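Local coordinates for protein exotoxin type A precursor (allele 1) (Streptococcus pyogenes phage T12, PDB 1FNU) that acts as a superantigen, the scarlet fever toxin, probably stimulating T cells by linking their receptors to class II MHC molecules, at residues V38-V50 and L58-K72. Sequence-based numbering, arbitrary orientation.
Sequences VDQLLSHDLIYNV and LKTELKNQEMATLFK. With CD (cadmium ion), chain F.
Lys59 NZ, held close to the Asp45 carboxylate, illustrates how one ammonium group can join neighbouring side chains on a hairpin face to a distant carbonyl. Lys59 NZ forms a salt bridge with Glu61 OE2 at 3.0 Å, meeting that oxygen from above the carboxylate plane, and also donates to the carbonyl of Tyr88. Asp45 OD2 remains 4.4 Å from Lys59 NZ, beyond a direct bridge, and a water links the two. The lysine chain crosses the Asp45 side chain at about a right angle, and Lys59 CD lies 3.9 Å from Asp45 CG. With chi1 at 70°, CG of Asp45 sits between its backbone N and carbonyl carbon, turned back into its own loop: OD1 accepts from Leu41 N through its syn lone pair, while OD2 takes Leu42 N from above the carboxylate plane. Beyond Glu61, the His44 ring lies alongside and bonds weakly through NE2 to OE1.

Asp45, Lys59 and Glu61 share one face of the antiparallel hairpin 45-48/58-61 with Ile47, at the margin of the OB-fold sheet. Leu46 and Thr60 exchange two backbone hydrogen bonds, as do Tyr48 and Leu58, and Leu62 N continues the pattern to His44 O (2.9 Å). On the other face, Leu46 CD1 packs against Leu62 CD1 (4.0 Å) and Phe71 CB (3.8 Å), reaching the helix 65-72 that follows the hairpin. Ala68 CB lies against Ser43 O in the turn that precedes the strand. Asn64 caps that helix, its OD1 accepting from Met67 N. Tyr48, whose CE1 meets Thr60 CG2, reaches Phe71 O through a water at its hydroxyl. At a classic bulge, Val38 and Asp39 both face Ile47; from there Asp39 OD2 binds a cadmium ion at 1.9 Å, which also carries two nearer waters and a third at longer range, while OD1 accepts from Gln40 N.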
loop_
_atom_site.group_PDB
_atom_site.type_symbol
_atom_site.label_atom_id
_atom_site.label_comp_id
_atom_site.label_asym_id
_atom_site.label_seq_id
_atom_site.Cartn_x
_atom_site.Cartn_y
_atom_site.Cartn_z
ATOM N N VAL A 38 -13.136 -16.727 -10.349
ATOM C CA VAL A 38 -12.028 -17.695 -10.285
ATOM C C VAL A 38 -11.382 -17.747 -8.901
ATOM O O VAL A 38 -10.670 -18.718 -8.544
ATOM C CB VAL A 38 -10.890 -17.358 -11.351
ATOM C CG1 VAL A 38 -11.410 -17.534 -12.845
ATOM C CG2 VAL A 38 -10.358 -15.937 -11.134
ATOM N N ASP A 39 -11.673 -16.768 -8.071
ATOM C CA ASP A 39 -11.007 -16.764 -6.790
ATOM C C ASP A 39 -11.605 -15.558 -6.023
ATOM O O ASP A 39 -12.546 -14.911 -6.479
ATOM C CB ASP A 39 -9.480 -16.600 -7.052
ATOM C CG ASP A 39 -8.615 -17.211 -5.947
ATOM O OD1 ASP A 39 -9.124 -17.379 -4.815
ATOM O OD2 ASP A 39 -7.406 -17.509 -6.194
ATOM N N GLN A 40 -11.041 -15.293 -4.849
ATOM C CA GLN A 40 -11.498 -14.177 -4.038
ATOM C C GLN A 40 -10.417 -13.894 -2.997
ATOM O O GLN A 40 -9.642 -14.807 -2.611
ATOM C CB GLN A 40 -12.896 -14.481 -3.435
ATOM C CG GLN A 40 -13.024 -15.069 -2.063
ATOM C CD GLN A 40 -14.491 -15.550 -1.824
ATOM O OE1 GLN A 40 -15.509 -14.832 -2.097
ATOM N NE2 GLN A 40 -14.597 -16.744 -1.315
ATOM N N LEU A 41 -10.310 -12.614 -2.613
ATOM C CA LEU A 41 -9.335 -12.141 -1.603
ATOM C C LEU A 41 -10.030 -12.223 -0.201
ATOM O O LEU A 41 -9.668 -12.959 0.671
ATOM C CB LEU A 41 -8.926 -10.684 -1.912
ATOM C CG LEU A 41 -7.898 -10.074 -0.918
ATOM C CD1 LEU A 41 -6.633 -10.922 -0.857
ATOM C CD2 LEU A 41 -7.516 -8.675 -1.287
ATOM N N LEU A 42 -11.111 -11.480 -0.085
ATOM C CA LEU A 42 -11.920 -11.476 1.119
ATOM C C LEU A 42 -13.281 -12.148 0.801
ATOM O O LEU A 42 -13.673 -12.230 -0.343
ATOM C CB LEU A 42 -12.114 -10.042 1.538
ATOM C CG LEU A 42 -10.806 -9.272 1.888
ATOM C CD1 LEU A 42 -11.150 -8.048 2.685
ATOM C CD2 LEU A 42 -9.864 -10.182 2.722
ATOM N N SER A 43 -14.013 -12.594 1.807
ATOM C CA SER A 43 -15.284 -13.264 1.527
ATOM C C SER A 43 -16.334 -12.469 0.717
ATOM O O SER A 43 -17.236 -13.075 0.123
ATOM C CB SER A 43 -15.910 -13.700 2.857
ATOM O OG SER A 43 -15.009 -14.542 3.524
ATOM N N HIS A 44 -16.229 -11.135 0.663
ATOM C CA HIS A 44 -17.298 -10.401 -0.017
ATOM C C HIS A 44 -16.959 -9.944 -1.405
ATOM O O HIS A 44 -17.686 -9.157 -1.988
ATOM C CB HIS A 44 -17.744 -9.183 0.789
ATOM C CG HIS A 44 -16.648 -8.177 1.047
ATOM N ND1 HIS A 44 -15.920 -8.149 2.201
ATOM C CD2 HIS A 44 -16.102 -7.234 0.249
ATOM C CE1 HIS A 44 -14.967 -7.231 2.114
ATOM N NE2 HIS A 44 -15.057 -6.661 0.932
ATOM N N ASP A 45 -15.830 -10.418 -1.906
ATOM C CA ASP A 45 -15.436 -10.065 -3.232
ATOM C C ASP A 45 -15.327 -11.281 -4.121
ATOM O O ASP A 45 -15.366 -12.410 -3.618
ATOM C CB ASP A 45 -14.086 -9.251 -3.231
ATOM C CG ASP A 45 -12.808 -10.079 -2.832
ATOM O OD1 ASP A 45 -12.453 -11.132 -3.439
ATOM O OD2 ASP A 45 -12.061 -9.621 -1.910
ATOM N N LEU A 46 -15.242 -11.034 -5.451
ATOM C CA LEU A 46 -14.979 -12.118 -6.437
ATOM C C LEU A 46 -13.949 -11.499 -7.462
ATOM O O LEU A 46 -14.044 -10.338 -7.804
ATOM C CB LEU A 46 -16.269 -12.613 -7.170
ATOM C CG LEU A 46 -17.374 -13.346 -6.328
ATOM C CD1 LEU A 46 -18.693 -13.421 -7.167
ATOM C CD2 LEU A 46 -16.762 -14.747 -5.863
ATOM N N ILE A 47 -12.984 -12.308 -7.892
ATOM C CA ILE A 47 -11.890 -11.962 -8.793
ATOM C C ILE A 47 -12.142 -12.737 -10.038
ATOM O O ILE A 47 -12.548 -13.914 -9.975
ATOM C CB ILE A 47 -10.560 -12.427 -8.181
ATOM C CG1 ILE A 47 -10.334 -11.649 -6.892
ATOM C CG2 ILE A 47 -9.411 -12.301 -9.156
ATOM C CD1 ILE A 47 -9.022 -12.054 -6.245
ATOM N N TYR A 48 -11.919 -12.080 -11.163
ATOM C CA TYR A 48 -12.176 -12.632 -12.495
ATOM C C TYR A 48 -10.935 -12.523 -13.340
ATOM O O TYR A 48 -10.205 -11.528 -13.306
ATOM C CB TYR A 48 -13.362 -11.942 -13.217
ATOM C CG TYR A 48 -14.758 -12.192 -12.604
ATOM C CD1 TYR A 48 -15.142 -11.587 -11.384
ATOM C CD2 TYR A 48 -15.656 -13.090 -13.201
ATOM C CE1 TYR A 48 -16.400 -11.885 -10.783
ATOM C CE2 TYR A 48 -16.902 -13.389 -12.608
ATOM C CZ TYR A 48 -17.269 -12.800 -11.415
ATOM O OH TYR A 48 -18.489 -13.161 -10.855
ATOM N N ASN A 49 -10.617 -13.637 -13.991
ATOM C CA ASN A 49 -9.447 -13.649 -14.835
ATOM C C ASN A 49 -9.920 -13.054 -16.158
ATOM O O ASN A 49 -10.251 -13.802 -17.085
ATOM C CB ASN A 49 -8.922 -15.112 -15.036
ATOM C CG ASN A 49 -7.763 -15.171 -16.033
ATOM O OD1 ASN A 49 -6.807 -14.418 -15.863
ATOM N ND2 ASN A 49 -7.859 -16.050 -17.134
ATOM N N VAL A 50 -10.057 -11.731 -16.201
ATOM C CA VAL A 50 -10.498 -11.045 -17.427
ATOM C C VAL A 50 -9.556 -9.854 -17.683
ATOM O O VAL A 50 -8.928 -9.367 -16.701
ATOM C CB VAL A 50 -11.975 -10.568 -17.384
ATOM C CG1 VAL A 50 -12.925 -11.732 -17.534
ATOM C CG2 VAL A 50 -12.237 -9.805 -16.081
ATOM N N LEU A 58 -9.391 -8.691 -12.542
ATOM C CA LEU A 58 -10.406 -7.731 -12.123
ATOM C C LEU A 58 -11.064 -8.202 -10.877
ATOM O O LEU A 58 -11.463 -9.409 -10.744
ATOM C CB LEU A 58 -11.468 -7.545 -13.236
ATOM C CG LEU A 58 -12.854 -6.839 -12.924
ATOM C CD1 LEU A 58 -12.617 -5.410 -12.495
ATOM C CD2 LEU A 58 -13.804 -6.806 -14.185
ATOM N N LYS A 59 -11.240 -7.278 -9.952
ATOM C CA LYS A 59 -11.922 -7.661 -8.716
ATOM C C LYS A 59 -13.178 -6.802 -8.489
ATOM O O LYS A 59 -13.166 -5.596 -8.724
ATOM C CB LYS A 59 -11.008 -7.481 -7.473
ATOM C CG LYS A 59 -11.700 -7.895 -6.209
ATOM C CD LYS A 59 -10.900 -7.432 -4.959
ATOM C CE LYS A 59 -11.146 -5.960 -4.586
ATOM N NZ LYS A 59 -10.669 -5.680 -3.225
ATOM N N THR A 60 -14.291 -7.461 -8.114
ATOM C CA THR A 60 -15.504 -6.755 -7.703
ATOM C C THR A 60 -15.883 -7.049 -6.276
ATOM O O THR A 60 -15.887 -8.237 -5.839
ATOM C CB THR A 60 -16.750 -7.027 -8.542
ATOM O OG1 THR A 60 -17.822 -6.318 -7.936
ATOM C CG2 THR A 60 -17.108 -8.593 -8.612
ATOM N N GLU A 61 -16.196 -5.973 -5.537
ATOM C CA GLU A 61 -16.577 -6.081 -4.169
ATOM C C GLU A 61 -18.049 -5.911 -4.127
ATOM O O GLU A 61 -18.537 -4.876 -4.501
ATOM C CB GLU A 61 -15.936 -4.994 -3.269
ATOM C CG GLU A 61 -14.524 -5.313 -2.856
ATOM C CD GLU A 61 -13.928 -4.163 -2.013
ATOM O OE1 GLU A 61 -14.602 -3.812 -0.950
ATOM O OE2 GLU A 61 -12.819 -3.684 -2.480
ATOM N N LEU A 62 -18.727 -6.922 -3.579
ATOM C CA LEU A 62 -20.165 -6.920 -3.452
ATOM C C LEU A 62 -20.589 -6.530 -2.029
ATOM O O LEU A 62 -19.804 -6.157 -1.192
ATOM C CB LEU A 62 -20.701 -8.301 -3.890
ATOM C CG LEU A 62 -20.348 -8.441 -5.391
ATOM C CD1 LEU A 62 -20.056 -9.869 -5.783
ATOM C CD2 LEU A 62 -21.489 -7.815 -6.257
ATOM N N LYS A 63 -21.875 -6.602 -1.782
ATOM C CA LYS A 63 -22.441 -6.205 -0.536
ATOM C C LYS A 63 -21.874 -6.821 0.689
ATOM O O LYS A 63 -21.546 -6.141 1.641
ATOM C CB LYS A 63 -23.940 -6.451 -0.569
ATOM C CG LYS A 63 -24.611 -6.015 0.699
ATOM C CD LYS A 63 -26.110 -6.296 0.598
ATOM C CE LYS A 63 -26.655 -6.254 1.970
ATOM N NZ LYS A 63 -28.048 -5.633 1.837
ATOM N N ASN A 64 -21.748 -8.123 0.616
ATOM C CA ASN A 64 -21.280 -8.969 1.700
ATOM C C ASN A 64 -20.999 -10.380 1.222
ATOM O O ASN A 64 -21.091 -10.677 0.038
ATOM C CB ASN A 64 -22.309 -9.064 2.817
ATOM C CG ASN A 64 -23.702 -9.467 2.326
ATOM O OD1 ASN A 64 -23.857 -10.293 1.411
ATOM N ND2 ASN A 64 -24.723 -8.912 2.959
ATOM N N GLN A 65 -20.605 -11.223 2.186
ATOM C CA GLN A 65 -20.268 -12.597 1.930
ATOM C C GLN A 65 -21.383 -13.336 1.209
ATOM O O GLN A 65 -21.116 -14.024 0.261
ATOM C CB GLN A 65 -19.924 -13.318 3.229
ATOM C CG GLN A 65 -20.102 -14.864 3.166
ATOM C CD GLN A 65 -20.003 -15.397 4.546
ATOM O OE1 GLN A 65 -20.581 -14.833 5.502
ATOM N NE2 GLN A 65 -19.250 -16.464 4.695
ATOM N N GLU A 66 -22.628 -13.160 1.656
ATOM C CA GLU A 66 -23.733 -13.850 0.990
ATOM C C GLU A 66 -23.824 -13.535 -0.482
ATOM O O GLU A 66 -24.102 -14.445 -1.272
ATOM C CB GLU A 66 -25.078 -13.560 1.623
ATOM C CG GLU A 66 -25.315 -14.406 2.871
ATOM C CD GLU A 66 -24.585 -13.888 4.121
ATOM O OE1 GLU A 66 -23.682 -12.954 4.008
ATOM O OE2 GLU A 66 -24.964 -14.444 5.223
ATOM N N MET A 67 -23.634 -12.243 -0.850
ATOM C CA MET A 67 -23.690 -11.849 -2.263
ATOM C C MET A 67 -22.549 -12.456 -3.103
ATOM O O MET A 67 -22.817 -12.995 -4.202
ATOM C CB MET A 67 -23.740 -10.308 -2.397
ATOM C CG MET A 67 -24.128 -9.814 -3.819
ATOM S SD MET A 67 -24.482 -8.000 -3.927
ATOM C CE MET A 67 -26.107 -7.764 -3.063
ATOM N N ALA A 68 -21.286 -12.392 -2.637
ATOM C CA ALA A 68 -20.186 -13.009 -3.388
ATOM C C ALA A 68 -20.496 -14.506 -3.606
ATOM O O ALA A 68 -20.335 -15.010 -4.715
ATOM C CB ALA A 68 -18.819 -12.856 -2.658
ATOM N N THR A 69 -20.906 -15.204 -2.544
ATOM C CA THR A 69 -21.231 -16.630 -2.743
ATOM C C THR A 69 -22.440 -16.829 -3.684
ATOM O O THR A 69 -22.464 -17.803 -4.428
ATOM C CB THR A 69 -21.251 -17.474 -1.307
ATOM O OG1 THR A 69 -22.272 -18.508 -1.272
ATOM C CG2 THR A 69 -21.388 -16.575 -0.137
ATOM N N LEU A 70 -23.380 -15.875 -3.759
ATOM C CA LEU A 70 -24.548 -16.060 -4.673
ATOM C C LEU A 70 -24.043 -16.138 -6.134
ATOM O O LEU A 70 -24.511 -16.977 -6.914
ATOM C CB LEU A 70 -25.564 -14.892 -4.590
ATOM C CG LEU A 70 -27.089 -15.082 -4.860
ATOM C CD1 LEU A 70 -27.561 -13.776 -5.484
ATOM C CD2 LEU A 70 -27.511 -16.282 -5.765
ATOM N N PHE A 71 -23.067 -15.277 -6.486
ATOM C CA PHE A 71 -22.534 -15.240 -7.848
ATOM C C PHE A 71 -21.279 -15.986 -8.068
ATOM O O PHE A 71 -20.884 -16.174 -9.231
ATOM C CB PHE A 71 -22.291 -13.801 -8.269
ATOM C CG PHE A 71 -23.553 -13.034 -8.453
ATOM C CD1 PHE A 71 -24.373 -13.302 -9.555
ATOM C CD2 PHE A 71 -23.959 -12.066 -7.522
ATOM C CE1 PHE A 71 -25.546 -12.607 -9.717
ATOM C CE2 PHE A 71 -25.171 -11.373 -7.709
ATOM C CZ PHE A 71 -25.937 -11.645 -8.798
ATOM N N LYS A 72 -20.646 -16.422 -6.979
ATOM C CA LYS A 72 -19.381 -17.125 -7.103
ATOM C C LYS A 72 -19.258 -18.136 -8.250
ATOM O O LYS A 72 -18.391 -18.113 -9.100
ATOM C CB LYS A 72 -19.060 -17.825 -5.774
ATOM C CG LYS A 72 -17.832 -18.660 -5.882
ATOM C CD LYS A 72 -17.214 -18.870 -4.523
ATOM C CE LYS A 72 -16.230 -20.027 -4.579
ATOM N NZ LYS A 72 -16.937 -21.377 -4.869
HETATM CD CD CD F . -5.736 -16.682 -6.743
HETATM O O HOH W 1 -11.745 -7.268 -1.411
HETATM O O HOH W 2 -19.248 -15.470 -11.295
HETATM O O HOH W 3 -5.732 -14.603 -7.977
HETATM O O HOH W 4 -4.112 -18.608 -7.963
HETATM O O HOH W 5 -5.340 -15.851 -4.454
#